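Side-chain contacts in interleukin-1beta (Gallus gallus, PDB 2WRY), which probably acts as a secreted inflammatory cytokine that signals by binding the interleukin-1 receptor, this chain being the C-terminal beta-trefoil part of the longer protein: residues C21-S26 against V31-Q36; V67-K72 against L76-V81; T121-A126 against W131-S136. One frame throughout, in Å; residues are numbered along the deposited sequence.

Contact 1: C21-S26 against V31-Q36; sequences CFVLES and VALHLQ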
ATOM      1  N   CYS A  21      -0.059  -5.431  11.880  1.00 14.64           N
ATOM      2  CA  CYS A  21      -0.374  -4.086  11.396  1.00 15.75           C
ATOM      3  C   CYS A  21       0.903  -3.418  10.948  1.00 15.68           C
ATOM      4  O   CYS A  21       1.997  -3.954  11.146  1.00 16.32           O
ATOM      5  CB  CYS A  21      -1.029  -3.237  12.474  1.00 16.84           C
ATOM      6  SG  CYS A  21      -0.032  -3.005  13.917  1.00 24.33           S
ATOM      7  N   PHE A  22       0.734  -2.235  10.359  1.00 15.24           N
ATOM      8  CA  PHE A  22       1.875  -1.425   9.893  1.00 14.68           C
ATOM      9  C   PHE A  22       2.267  -0.399  10.968  1.00 15.60           C
ATOM     10  O   PHE A  22       1.402   0.217  11.621  1.00 15.29           O
ATOM     11  CB  PHE A  22       1.516  -0.647   8.626  1.00 15.56           C
ATOM     12  CG  PHE A  22       1.236  -1.487   7.401  1.00 15.13           C
ATOM     13  CD1 PHE A  22       1.529  -2.853   7.350  1.00 15.38           C
ATOM     14  CD2 PHE A  22       0.663  -0.877   6.291  1.00 16.48           C
ATOM     15  CE1 PHE A  22       1.245  -3.589   6.175  1.00 18.23           C
ATOM     16  CE2 PHE A  22       0.398  -1.585   5.115  1.00 16.74           C
ATOM     17  CZ  PHE A  22       0.687  -2.951   5.059  1.00 16.66           C
ATOM     18  N   VAL A  23       3.569  -0.219  11.147  1.00 14.59           N
ATOM     19  CA  VAL A  23       4.083   0.953  11.879  1.00 14.99           C
ATOM     20  C   VAL A  23       5.130   1.646  11.032  1.00 14.78           C
ATOM     21  O   VAL A  23       5.776   0.994  10.209  1.00 13.51           O
ATOM     22  CB  VAL A  23       4.642   0.633  13.314  1.00 15.36           C
ATOM     23  CG1 VAL A  23       3.593  -0.078  14.176  1.00 17.14           C
ATOM     24  CG2 VAL A  23       5.981  -0.121  13.275  1.00 18.50           C
ATOM     25  N   LEU A  24       5.313   2.954  11.245  1.00 14.58           N
ATOM     26  CA  LEU A  24       6.335   3.699  10.510  1.00 15.81           C
ATOM     27  C   LEU A  24       7.643   3.633  11.291  1.00 17.12           C
ATOM     28  O   LEU A  24       7.830   4.347  12.281  1.00 17.75           O
ATOM     29  CB  LEU A  24       5.871   5.142  10.237  1.00 15.37           C
ATOM     30  CG  LEU A  24       6.739   5.943   9.277  1.00 15.50           C
ATOM     31  CD1 LEU A  24       6.717   5.311   7.886  1.00 16.29           C
ATOM     32  CD2 LEU A  24       6.280   7.395   9.207  1.00 15.18           C
ATOM     33  N   GLU A  25       8.518   2.720  10.884  1.00 17.89           N
ATOM     34  CA  GLU A  25       9.756   2.476  11.607  1.00 20.33           C
ATOM     35  C   GLU A  25      10.668   3.690  11.538  1.00 20.29           C
ATOM     36  O   GLU A  25      11.310   4.074  12.537  1.00 21.83           O
ATOM     37  CB  GLU A  25      10.472   1.250  11.041  1.00 21.08           C
ATOM     38  CG  GLU A  25      11.811   0.981  11.712  1.00 24.66           C
ATOM     39  CD  GLU A  25      12.493  -0.255  11.186  1.00 27.26           C
ATOM     40  OE1 GLU A  25      12.973  -0.230  10.024  1.00 30.78           O
ATOM     41  OE2 GLU A  25      12.555  -1.251  11.943  1.00 31.34           O
ATOM     42  N   SER A  26      10.732   4.266  10.345  1.00 20.00           N
ATOM     43  CA  SER A  26      11.526   5.454  10.068  1.00 20.02           C
ATOM     44  C   SER A  26      10.770   6.232   9.008  1.00 19.54           C
ATOM     45  O   SER A  26       9.843   5.705   8.377  1.00 18.61           O
ATOM     46  CB  SER A  26      12.916   5.057   9.572  1.00 20.95           C
ATOM     47  OG  SER A  26      12.819   4.452   8.293  1.00 23.10           O
ATOM     48  N   VAL A  31       7.156  -1.032   8.651  1.00 15.51           N
ATOM     49  CA  VAL A  31       7.349  -2.426   9.045  1.00 15.76           C
ATOM     50  C   VAL A  31       6.009  -3.000   9.480  1.00 15.64           C
ATOM     51  O   VAL A  31       5.067  -2.253   9.811  1.00 16.18           O
ATOM     52  CB  VAL A  31       8.410  -2.611  10.168  1.00 16.32           C
ATOM     53  CG1 VAL A  31       9.795  -2.097   9.706  1.00 17.03           C
ATOM     54  CG2 VAL A  31       7.981  -1.973  11.441  1.00 18.73           C
ATOM     55  N   ALA A  32       5.918  -4.327   9.455  1.00 14.55           N
ATOM     56  CA  ALA A  32       4.705  -4.998   9.928  1.00 14.19           C
ATOM     57  C   ALA A  32       4.979  -5.812  11.175  1.00 15.15           C
ATOM     58  O   ALA A  32       5.940  -6.563  11.251  1.00 15.93           O
ATOM     59  CB  ALA A  32       4.108  -5.863   8.829  1.00 14.11           C
ATOM     60  N   LEU A  33       4.123  -5.660  12.177  1.00 16.86           N
ATOM     61  CA  LEU A  33       4.319  -6.396  13.427  1.00 19.58           C
ATOM     62  C   LEU A  33       2.997  -6.728  14.087  1.00 20.84           C
ATOM     63  O   LEU A  33       1.962  -6.197  13.705  1.00 18.38           O
ATOM     64  CB  LEU A  33       5.247  -5.653  14.397  1.00 21.18           C
ATOM     65  CG  LEU A  33       5.397  -4.121  14.378  1.00 23.83           C
ATOM     66  CD1 LEU A  33       4.075  -3.437  14.389  1.00 26.30           C
ATOM     67  CD2 LEU A  33       6.267  -3.666  15.553  1.00 26.84           C
ATOM     68  N   HIS A  34       3.043  -7.645  15.052  1.00 23.37           N
ATOM     69  CA  HIS A  34       1.905  -7.855  15.931  1.00 26.92           C
ATOM     70  C   HIS A  34       2.095  -6.812  17.029  1.00 30.19           C
ATOM     71  O   HIS A  34       2.975  -6.938  17.875  1.00 30.60           O
ATOM     72  CB  HIS A  34       1.915  -9.284  16.482  1.00 26.67           C
ATOM     73  CG  HIS A  34       1.855 -10.333  15.425  1.00 24.97           C
ATOM     74  ND1 HIS A  34       0.707 -10.607  14.711  1.00 25.13           N
ATOM     75  CD2 HIS A  34       2.803 -11.178  14.957  1.00 23.51           C
ATOM     76  CE1 HIS A  34       0.956 -11.576  13.848  1.00 23.70           C
ATOM     77  NE2 HIS A  34       2.225 -11.924  13.963  1.00 25.02           N
ATOM     78  N   LEU A  35       1.323  -5.739  16.959  1.00 34.55           N
ATOM     79  CA  LEU A  35       1.544  -4.612  17.841  1.00 38.60           C
ATOM     80  C   LEU A  35       0.802  -4.907  19.118  1.00 40.86           C
ATOM     81  O   LEU A  35      -0.405  -5.160  19.082  1.00 41.71           O
ATOM     82  CB  LEU A  35       1.012  -3.315  17.222  1.00 39.16           C
ATOM     83  CG  LEU A  35       1.803  -1.999  17.346  1.00 40.27           C
ATOM     84  CD1 LEU A  35       0.839  -0.827  17.350  1.00 40.56           C
ATOM     85  CD2 LEU A  35       2.731  -1.928  18.571  1.00 41.14           C
ATOM     86  N   GLN A  36       1.527  -4.899  20.239  1.00 43.27           N
ATOM     87  CA  GLN A  36       0.903  -5.118  21.551  1.00 45.64           C
ATOM     88  C   GLN A  36       1.733  -4.802  22.804  1.00 48.60           C
ATOM     89  O   GLN A  36       2.680  -4.001  22.766  1.00 49.03           O
ATOM     90  CB  GLN A  36       0.291  -6.526  21.659  1.00 43.79           C
ATOM     91  CG  GLN A  36      -1.228  -6.476  21.806  1.00 39.64           C
ATOM     92  CD  GLN A  36      -1.658  -5.404  22.808  1.00 37.59           C
ATOM     93  OE1 GLN A  36      -1.059  -5.274  23.879  1.00 34.58           O
ATOM     94  NE2 GLN A  36      -2.689  -4.622  22.459  1.00 34.63           N
TER
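Cys21 and Leu33, then Val23 and Val31, pair as the hydrogen-bonded rungs of an antiparallel beta hairpin in the beta-trefoil, with Phe22 and Ala32 as the non-hydrogen-bonded pair between them. Four backbone bonds hold the two strands. The straightest are Val23 N to Val31 O and Val31 N to Val23 O, both 2.9 Å; Cys21 N to Leu33 O, at 2.8 Å, is more bent, 148° at the hydrogen.

Apolar packing occupies the face of Cys21, Val23, Val31 and Leu33. The two methyls of Val23 have different nearest partners: CG2 meets Val31 CG2 at 3.3 Å, and CG1 meets Leu33 CD1 at 3.4 Å, both tighter than usual carbon contacts. With an alanine in its place both methyls go, which would probably open a gap on this face and leave Val31 CG2 and Leu33 CD1 without their nearest partners across the hairpin. Leu35, just past the strand, points its CB toward 21-26, 3.5 Å from Cys21 SG. On the other face the Phe22 ring takes Ala32 CB at its edge, and the Phe22 side chain also packs on Ile14 and Thr135.

At the bulge that Glu25 and Ser26 form opposite Gln29, the Glu25 side chain crosses Val31 at about a right angle. CG of Glu25 is anti to its own N (chi1 177°), which lays the carboxylate carbon CD 3.6 Å from Val31 CG1, while OE1 hydrogen-bonds Gln29 NE2.

Contact 2: V67-K72 against L76-V81; sequences VALGIK and LYMSCV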
ATOM      1  N   VAL A  67      -6.097   3.456  -6.740  1.00 13.37           N
ATOM      2  CA  VAL A  67      -6.004   4.223  -5.497  1.00 12.84           C
ATOM      3  C   VAL A  67      -4.583   4.700  -5.250  1.00 13.13           C
ATOM      4  O   VAL A  67      -3.627   4.109  -5.766  1.00 12.80           O
ATOM      5  CB  VAL A  67      -6.453   3.391  -4.251  1.00 13.15           C
ATOM      6  CG1 VAL A  67      -7.901   2.951  -4.367  1.00 12.28           C
ATOM      7  CG2 VAL A  67      -5.537   2.141  -4.024  1.00 12.36           C
ATOM      8  N   ALA A  68      -4.442   5.777  -4.456  1.00 12.20           N
ATOM      9  CA  ALA A  68      -3.138   6.105  -3.865  1.00 11.81           C
ATOM     10  C   ALA A  68      -3.267   5.805  -2.376  1.00 12.03           C
ATOM     11  O   ALA A  68      -4.361   5.954  -1.811  1.00 13.47           O
ATOM     12  CB  ALA A  68      -2.758   7.562  -4.085  1.00 11.81           C
ATOM     13  N   LEU A  69      -2.160   5.410  -1.746  1.00 11.87           N
ATOM     14  CA  LEU A  69      -2.171   4.970  -0.339  1.00 11.66           C
ATOM     15  C   LEU A  69      -1.384   5.956   0.511  1.00 12.06           C
ATOM     16  O   LEU A  69      -0.153   5.974   0.482  1.00 12.63           O
ATOM     17  CB  LEU A  69      -1.597   3.573  -0.218  1.00 11.91           C
ATOM     18  CG  LEU A  69      -2.331   2.545  -1.088  1.00 11.40           C
ATOM     19  CD1 LEU A  69      -1.638   1.205  -0.966  1.00 12.44           C
ATOM     20  CD2 LEU A  69      -3.796   2.445  -0.645  1.00 14.80           C
ATOM     21  N   GLY A  70      -2.120   6.811   1.224  1.00 12.44           N
ATOM     22  CA  GLY A  70      -1.516   7.803   2.094  1.00 12.10           C
ATOM     23  C   GLY A  70      -1.302   7.212   3.480  1.00 13.06           C
ATOM     24  O   GLY A  70      -2.125   6.430   3.969  1.00 14.17           O
ATOM     25  N   ILE A  71      -0.166   7.535   4.085  1.00 13.63           N
ATOM     26  CA  ILE A  71       0.142   7.073   5.434  1.00 13.52           C
ATOM     27  C   ILE A  71      -0.422   8.140   6.362  1.00 13.75           C
ATOM     28  O   ILE A  71       0.189   9.220   6.502  1.00 14.60           O
ATOM     29  CB  ILE A  71       1.671   6.919   5.644  1.00 13.94           C
ATOM     30  CG1 ILE A  71       2.312   6.095   4.511  1.00 14.70           C
ATOM     31  CG2 ILE A  71       1.957   6.289   7.008  1.00 14.74           C
ATOM     32  CD1 ILE A  71       1.599   4.738   4.277  1.00 14.05           C
ATOM     33  N   LYS A  72      -1.602   7.862   6.931  1.00 13.76           N
ATOM     34  CA  LYS A  72      -2.424   8.885   7.572  1.00 14.96           C
ATOM     35  C   LYS A  72      -1.691   9.558   8.726  1.00 15.29           C
ATOM     36  O   LYS A  72      -1.179   8.902   9.630  1.00 16.84           O
ATOM     37  CB  LYS A  72      -3.750   8.288   8.058  1.00 14.58           C
ATOM     38  CG  LYS A  72      -4.671   9.344   8.656  1.00 16.66           C
ATOM     39  CD  LYS A  72      -6.041   8.681   8.844  1.00 19.38           C
ATOM     40  CE  LYS A  72      -7.131   9.709   9.175  1.00 24.48           C
ATOM     41  NZ  LYS A  72      -6.801  10.486  10.382  1.00 28.71           N
ATOM     42  N   LEU A  76       2.768  11.297   3.926  1.00 14.27           N
ATOM     43  CA  LEU A  76       3.507  10.431   3.009  1.00 14.09           C
ATOM     44  C   LEU A  76       2.508   9.689   2.134  1.00 13.49           C
ATOM     45  O   LEU A  76       1.401   9.396   2.581  1.00 13.53           O
ATOM     46  CB  LEU A  76       4.307   9.386   3.791  1.00 12.53           C
ATOM     47  CG  LEU A  76       5.436   9.892   4.716  1.00 15.15           C
ATOM     48  CD1 LEU A  76       5.957   8.792   5.639  1.00 17.94           C
ATOM     49  CD2 LEU A  76       6.616  10.490   3.903  1.00 17.03           C
ATOM     50  N   TYR A  77       2.920   9.375   0.899  1.00 12.78           N
ATOM     51  CA  TYR A  77       2.219   8.388   0.062  1.00 12.50           C
ATOM     52  C   TYR A  77       3.156   7.251  -0.337  1.00 13.32           C
ATOM     53  O   TYR A  77       4.360   7.476  -0.507  1.00 14.11           O
ATOM     54  CB  TYR A  77       1.614   9.034  -1.189  1.00 12.90           C
ATOM     55  CG  TYR A  77       0.301   9.728  -0.904  1.00 13.53           C
ATOM     56  CD1 TYR A  77      -0.915   9.065  -1.110  1.00 14.15           C
ATOM     57  CD2 TYR A  77       0.259  11.026  -0.390  1.00 15.34           C
ATOM     58  CE1 TYR A  77      -2.121   9.675  -0.851  1.00 15.75           C
ATOM     59  CE2 TYR A  77      -0.956  11.653  -0.134  1.00 16.63           C
ATOM     60  CZ  TYR A  77      -2.147  10.957  -0.355  1.00 16.89           C
ATOM     61  OH  TYR A  77      -3.364  11.514  -0.073  1.00 18.61           O
ATOM     62  N   MET A  78       2.606   6.027  -0.451  1.00 12.43           N
ATOM     63  CA  MET A  78       3.394   4.879  -0.938  1.00 12.99           C
ATOM     64  C   MET A  78       3.646   5.036  -2.424  1.00 12.51           C
ATOM     65  O   MET A  78       2.783   5.520  -3.159  1.00 13.24           O
ATOM     66  CB  MET A  78       2.626   3.570  -0.727  1.00 13.81           C
ATOM     67  CG  MET A  78       2.269   3.343   0.712  1.00 15.20           C
ATOM     68  SD  MET A  78       1.793   1.605   0.887  1.00 21.07           S
ATOM     69  CE  MET A  78       3.300   0.910   1.465  1.00 25.23           C
ATOM     70  N   SER A  79       4.795   4.568  -2.881  1.00 12.58           N
ATOM     71  CA  SER A  79       5.051   4.538  -4.340  1.00 12.64           C
ATOM     72  C   SER A  79       5.912   3.337  -4.692  1.00 13.05           C
ATOM     73  O   SER A  79       6.621   2.822  -3.847  1.00 13.80           O
ATOM     74  CB  SER A  79       5.742   5.834  -4.800  1.00 14.47           C
ATOM     75  OG  SER A  79       7.037   5.895  -4.251  1.00 16.28           O
ATOM     76  N   CYS A  80       5.855   2.897  -5.951  1.00 13.15           N
ATOM     77  CA  CYS A  80       6.754   1.842  -6.418  1.00 13.38           C
ATOM     78  C   CYS A  80       7.707   2.428  -7.421  1.00 13.52           C
ATOM     79  O   CYS A  80       7.286   3.073  -8.385  1.00 13.94           O
ATOM     80  CB  CYS A  80       5.939   0.753  -7.089  1.00 13.56           C
ATOM     81  SG  CYS A  80       4.870  -0.020  -5.928  1.00 16.74           S
ATOM     82  N   VAL A  81       8.992   2.179  -7.207  1.00 13.07           N
ATOM     83  CA  VAL A  81      10.019   2.744  -8.084  1.00 14.47           C
ATOM     84  C   VAL A  81      11.143   1.753  -8.255  1.00 13.72           C
ATOM     85  O   VAL A  81      11.314   0.841  -7.425  1.00 15.02           O
ATOM     86  CB  VAL A  81      10.599   4.070  -7.525  1.00 15.34           C
ATOM     87  CG1 VAL A  81       9.517   5.153  -7.386  1.00 17.50           C
ATOM     88  CG2 VAL A  81      11.350   3.859  -6.221  1.00 17.76           C
TER
HETATM   89  O   HOH W   1       0.163   5.974  -3.206  1.00 14.17           O
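A beta hairpin inside the beta-trefoil brings Gly70 opposite Tyr77 as an antiparallel, non-hydrogen-bonded pair, with the CA atoms 4.3 Å apart. The strands diverge strongly from straight antiparallel, their short axes making an angle of 135°, and two backbone bonds flank the pair. Met78 N gives a nearly straight bond to Leu69 O at 2.9 Å. Ile71 N reaches Leu76 O at the same length, but there the donor is tilted 33° from the carbonyl plane.

Further along, the strands have spread too far for direct bonding, and a water fills in: it accepts from Leu69 N and donates to Met78 O, so both buried backbone groups are satisfied through one molecule.

The Tyr77 ring lies across the opposing backbone. Gly70 CA makes a CH-pi contact over one of its faces, 3.8 Å from the ring centroid and offset toward the rim. There is little room for a side chain at Gly70, since a CB there would come unusually close to Tyr77 CE1. Ala68 CB extends the same patch, 3.8 Å from Tyr77 CD1.

Leu69, Ile71 and Met78 meet on the inner side. Met78 CG is anti to its own carbonyl carbon, beside the backbone N (chi1 -58°), which puts the side chain against strand 67-71: Met78 SD sits 3.9 Å from Leu69 CD1, and Met78 CG is 3.9 Å from Ile71 CD1. Ile71 CG1 also rests against Leu76 CB. Phe110 touches both Leu69 and Met78, while Leu89 and Leu91 of strand 86-93 pack on Met78. A barrel strand, 66-71, from which the next strand splays off toward the hairpin cap, with a water bridging the gap, is in keeping with the beta-trefoil fold of the interleukin-1 family.

Contact 3: T121-A126 against W131-S136; sequences TRFESA and WFICTS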
ATOM      1  N   THR A 121      -8.299  -7.998   0.657  1.00 13.35           N
ATOM      2  CA  THR A 121      -7.873  -7.071  -0.374  1.00 13.89           C
ATOM      3  C   THR A 121      -6.406  -7.335  -0.711  1.00 12.64           C
ATOM      4  O   THR A 121      -5.622  -7.655   0.190  1.00 12.18           O
ATOM      5  CB  THR A 121      -7.982  -5.610   0.182  1.00 13.67           C
ATOM      6  OG1 THR A 121      -9.336  -5.348   0.587  1.00 16.17           O
ATOM      7  CG2 THR A 121      -7.503  -4.544  -0.830  1.00 15.51           C
ATOM      8  N   ARG A 122      -6.051  -7.190  -1.994  1.00 11.55           N
ATOM      9  CA  ARG A 122      -4.640  -7.133  -2.415  1.00 11.74           C
ATOM     10  C   ARG A 122      -4.448  -5.785  -3.103  1.00 11.71           C
ATOM     11  O   ARG A 122      -5.423  -5.158  -3.577  1.00 11.78           O
ATOM     12  CB  ARG A 122      -4.269  -8.305  -3.334  1.00 12.27           C
ATOM     13  CG  ARG A 122      -4.583  -9.645  -2.728  1.00 14.94           C
ATOM     14  CD  ARG A 122      -3.833 -10.778  -3.392  1.00 18.72           C
ATOM     15  NE  ARG A 122      -4.131 -10.898  -4.804  1.00 19.13           N
ATOM     16  CZ  ARG A 122      -3.472 -11.699  -5.664  1.00 22.65           C
ATOM     17  NH1 ARG A 122      -2.499 -12.502  -5.259  1.00 23.94           N
ATOM     18  NH2 ARG A 122      -3.814 -11.691  -6.926  1.00 23.18           N
ATOM     19  N   PHE A 123      -3.197  -5.341  -3.148  1.00 12.15           N
ATOM     20  CA  PHE A 123      -2.859  -4.074  -3.813  1.00 11.89           C
ATOM     21  C   PHE A 123      -1.789  -4.303  -4.854  1.00 11.54           C
ATOM     22  O   PHE A 123      -0.663  -4.655  -4.498  1.00 11.51           O
ATOM     23  CB  PHE A 123      -2.347  -3.046  -2.786  1.00 11.12           C
ATOM     24  CG  PHE A 123      -3.386  -2.586  -1.823  1.00 12.24           C
ATOM     25  CD1 PHE A 123      -4.312  -1.624  -2.189  1.00 12.70           C
ATOM     26  CD2 PHE A 123      -3.382  -3.074  -0.533  1.00 13.63           C
ATOM     27  CE1 PHE A 123      -5.274  -1.188  -1.283  1.00 13.24           C
ATOM     28  CE2 PHE A 123      -4.350  -2.655   0.400  1.00 13.84           C
ATOM     29  CZ  PHE A 123      -5.283  -1.697   0.028  1.00 13.40           C
ATOM     30  N   GLU A 124      -2.155  -4.121  -6.119  1.00 11.45           N
ATOM     31  CA  GLU A 124      -1.222  -4.324  -7.229  1.00 11.48           C
ATOM     32  C   GLU A 124      -0.700  -2.987  -7.730  1.00 12.09           C
ATOM     33  O   GLU A 124      -1.491  -2.080  -7.980  1.00 13.01           O
ATOM     34  CB  GLU A 124      -1.920  -5.055  -8.377  1.00 12.66           C
ATOM     35  CG  GLU A 124      -0.957  -5.389  -9.540  1.00 12.62           C
ATOM     36  CD  GLU A 124      -1.625  -6.179 -10.650  1.00 16.79           C
ATOM     37  OE1 GLU A 124      -2.866  -6.403 -10.587  1.00 20.34           O
ATOM     38  OE2 GLU A 124      -0.908  -6.569 -11.605  1.00 18.62           O
ATOM     39  N   SER A 125       0.611  -2.873  -7.873  1.00 11.90           N
ATOM     40  CA  SER A 125       1.185  -1.639  -8.449  1.00 11.97           C
ATOM     41  C   SER A 125       0.717  -1.383  -9.875  1.00 12.82           C
ATOM     42  O   SER A 125       0.768  -2.284 -10.718  1.00 13.83           O
ATOM     43  CB  SER A 125       2.717  -1.717  -8.424  1.00 12.33           C
ATOM     44  OG  SER A 125       3.261  -0.581  -9.055  1.00 13.50           O
ATOM     45  N   ALA A 126       0.336  -0.138 -10.166  1.00 12.77           N
ATOM     46  CA  ALA A 126       0.045   0.254 -11.548  1.00 14.15           C
ATOM     47  C   ALA A 126       1.325   0.485 -12.354  1.00 14.91           C
ATOM     48  O   ALA A 126       1.337   0.259 -13.586  1.00 15.96           O
ATOM     49  CB  ALA A 126      -0.845   1.513 -11.605  1.00 14.49           C
ATOM     50  N   TRP A 131       3.240  -6.800  -9.560  1.00 11.59           N
ATOM     51  CA  TRP A 131       3.849  -6.588  -8.241  1.00 10.75           C
ATOM     52  C   TRP A 131       2.819  -6.114  -7.231  1.00 11.25           C
ATOM     53  O   TRP A 131       1.979  -5.252  -7.534  1.00 12.72           O
ATOM     54  CB  TRP A 131       5.015  -5.591  -8.334  1.00 11.33           C
ATOM     55  CG  TRP A 131       6.151  -6.215  -9.094  1.00 11.00           C
ATOM     56  CD1 TRP A 131       6.221  -6.447 -10.452  1.00 14.23           C
ATOM     57  CD2 TRP A 131       7.381  -6.683  -8.539  1.00 10.73           C
ATOM     58  NE1 TRP A 131       7.423  -7.058 -10.764  1.00 15.43           N
ATOM     59  CE2 TRP A 131       8.150  -7.207  -9.604  1.00 12.14           C
ATOM     60  CE3 TRP A 131       7.903  -6.716  -7.246  1.00 11.45           C
ATOM     61  CZ2 TRP A 131       9.410  -7.769  -9.398  1.00 14.05           C
ATOM     62  CZ3 TRP A 131       9.120  -7.287  -7.030  1.00 13.78           C
ATOM     63  CH2 TRP A 131       9.888  -7.793  -8.116  1.00 12.53           C
ATOM     64  N   PHE A 132       2.880  -6.731  -6.065  1.00 10.65           N
ATOM     65  CA  PHE A 132       1.885  -6.540  -5.021  1.00 10.61           C
ATOM     66  C   PHE A 132       2.509  -6.165  -3.702  1.00 11.42           C
ATOM     67  O   PHE A 132       3.601  -6.636  -3.353  1.00 11.69           O
ATOM     68  CB  PHE A 132       1.087  -7.842  -4.803  1.00 10.95           C
ATOM     69  CG  PHE A 132       0.265  -8.280  -5.984  1.00 11.26           C
ATOM     70  CD1 PHE A 132      -1.106  -8.110  -5.999  1.00 13.66           C
ATOM     71  CD2 PHE A 132       0.868  -8.909  -7.079  1.00 12.09           C
ATOM     72  CE1 PHE A 132      -1.871  -8.519  -7.110  1.00 15.08           C
ATOM     73  CE2 PHE A 132       0.092  -9.339  -8.171  1.00 13.03           C
ATOM     74  CZ  PHE A 132      -1.268  -9.159  -8.170  1.00 13.94           C
ATOM     75  N   ILE A 133       1.809  -5.313  -2.951  1.00 10.24           N
ATOM     76  CA  ILE A 133       2.304  -4.926  -1.630  1.00 10.75           C
ATOM     77  C   ILE A 133       2.295  -6.145  -0.709  1.00 11.78           C
ATOM     78  O   ILE A 133       1.283  -6.869  -0.623  1.00 10.98           O
ATOM     79  CB  ILE A 133       1.465  -3.796  -0.986  1.00 10.69           C
ATOM     80  CG1 ILE A 133       1.465  -2.543  -1.878  1.00 11.76           C
ATOM     81  CG2 ILE A 133       1.993  -3.521   0.442  1.00 11.98           C
ATOM     82  CD1 ILE A 133       0.649  -1.409  -1.315  1.00 12.20           C
ATOM     83  N   CYS A 134       3.414  -6.401  -0.055  1.00 11.39           N
ATOM     84  CA  CYS A 134       3.508  -7.600   0.780  1.00 11.78           C
ATOM     85  C   CYS A 134       4.214  -7.384   2.101  1.00 12.85           C
ATOM     86  O   CYS A 134       4.998  -6.454   2.279  1.00 12.55           O
ATOM     87  CB  CYS A 134       4.198  -8.750   0.026  1.00 12.83           C
ATOM     88  SG  CYS A 134       5.927  -8.387  -0.356  1.00 16.48           S
ATOM     89  N   THR A 135       3.911  -8.267   3.041  1.00 11.92           N
ATOM     90  CA  THR A 135       4.638  -8.308   4.301  1.00 13.14           C
ATOM     91  C   THR A 135       5.387  -9.628   4.417  1.00 12.31           C
ATOM     92  O   THR A 135       5.075 -10.616   3.739  1.00 13.55           O
ATOM     93  CB  THR A 135       3.683  -8.154   5.515  1.00 13.04           C
ATOM     94  OG1 THR A 135       2.819  -9.294   5.596  1.00 14.12           O
ATOM     95  CG2 THR A 135       2.875  -6.851   5.378  1.00 14.44           C
ATOM     96  N   SER A 136       6.372  -9.641   5.295  1.00 13.86           N
ATOM     97  CA  SER A 136       7.109 -10.847   5.563  1.00 15.68           C
ATOM     98  C   SER A 136       6.255 -11.760   6.426  1.00 16.85           C
ATOM     99  O   SER A 136       5.349 -11.306   7.111  1.00 17.94           O
ATOM    100  CB  SER A 136       8.363 -10.460   6.335  1.00 16.67           C
ATOM    101  OG  SER A 136       9.103 -11.598   6.699  1.00 18.84           O
TER
HETATM  102  O   HOH W   2      -1.190  -6.941  -2.036  1.00 11.22           O
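Glu124 and Phe132 face each other across a single backbone bridge, CA to CA 4.4 Å, with Ile133 N bonded to Phe123 O on one side and Ser125 N to Trp131 O, at 2.8 Å, on the other. Where the strands part, a water accepts from Phe123 N and donates to Ile133 O.

The Phe132 ring is sandwiched between two side chains of the opposite strand. Over one face lies Glu124: its CB makes a CH-pi contact 4.1 Å from the ring centroid, and the carboxylate follows with its plane only 18° from that of the ring. The chain is extended, CG anti to the backbone N (chi1 -176°), which carries OE2 on to a hydrogen bond with Gly130 N in the connecting turn, where Ser125 OG likewise bonds Phe128 N. Over the opposite face comes the Arg122 guanidinium in an off-centre cation-pi contact, CZ 4.4 Å from the centroid and the two planes 36° apart.

Strand 120-125 belongs to the beta-trefoil barrel, and 132-134 peels away from it toward the cap. Ile133 CD1 packs on Phe123 CB at 3.7 Å, and both side chains touch Leu69 of strand 66-71, in the barrel interior. Ser125 has its CB against Trp131 O. Pro149 packs on both Arg122 and Phe132.

From the N terminus, contact 1 closes the short turn between strands 21-26 and 29-33, contact 2 the turn between 66-71 and 76-83, and contact 3 the turn from 120-125 to 132-134. The three loops follow in series; none encloses or crosses another. Contact 1 is a cap hairpin, whereas contacts 2 and 3 each join a barrel strand to the next strand, at equivalent points of the trefoil's threefold pattern, each with a water between the strands. Contacts 2 and 3, centres about 12 Å apart, meet where Ile133 CD1 reaches both Leu69 CD1 and Met78 SD. Contact 1 touches contact 3 through Thr135, whose CG2 meets Phe22 and Ala32, and contact 2 through Leu24 against Leu76.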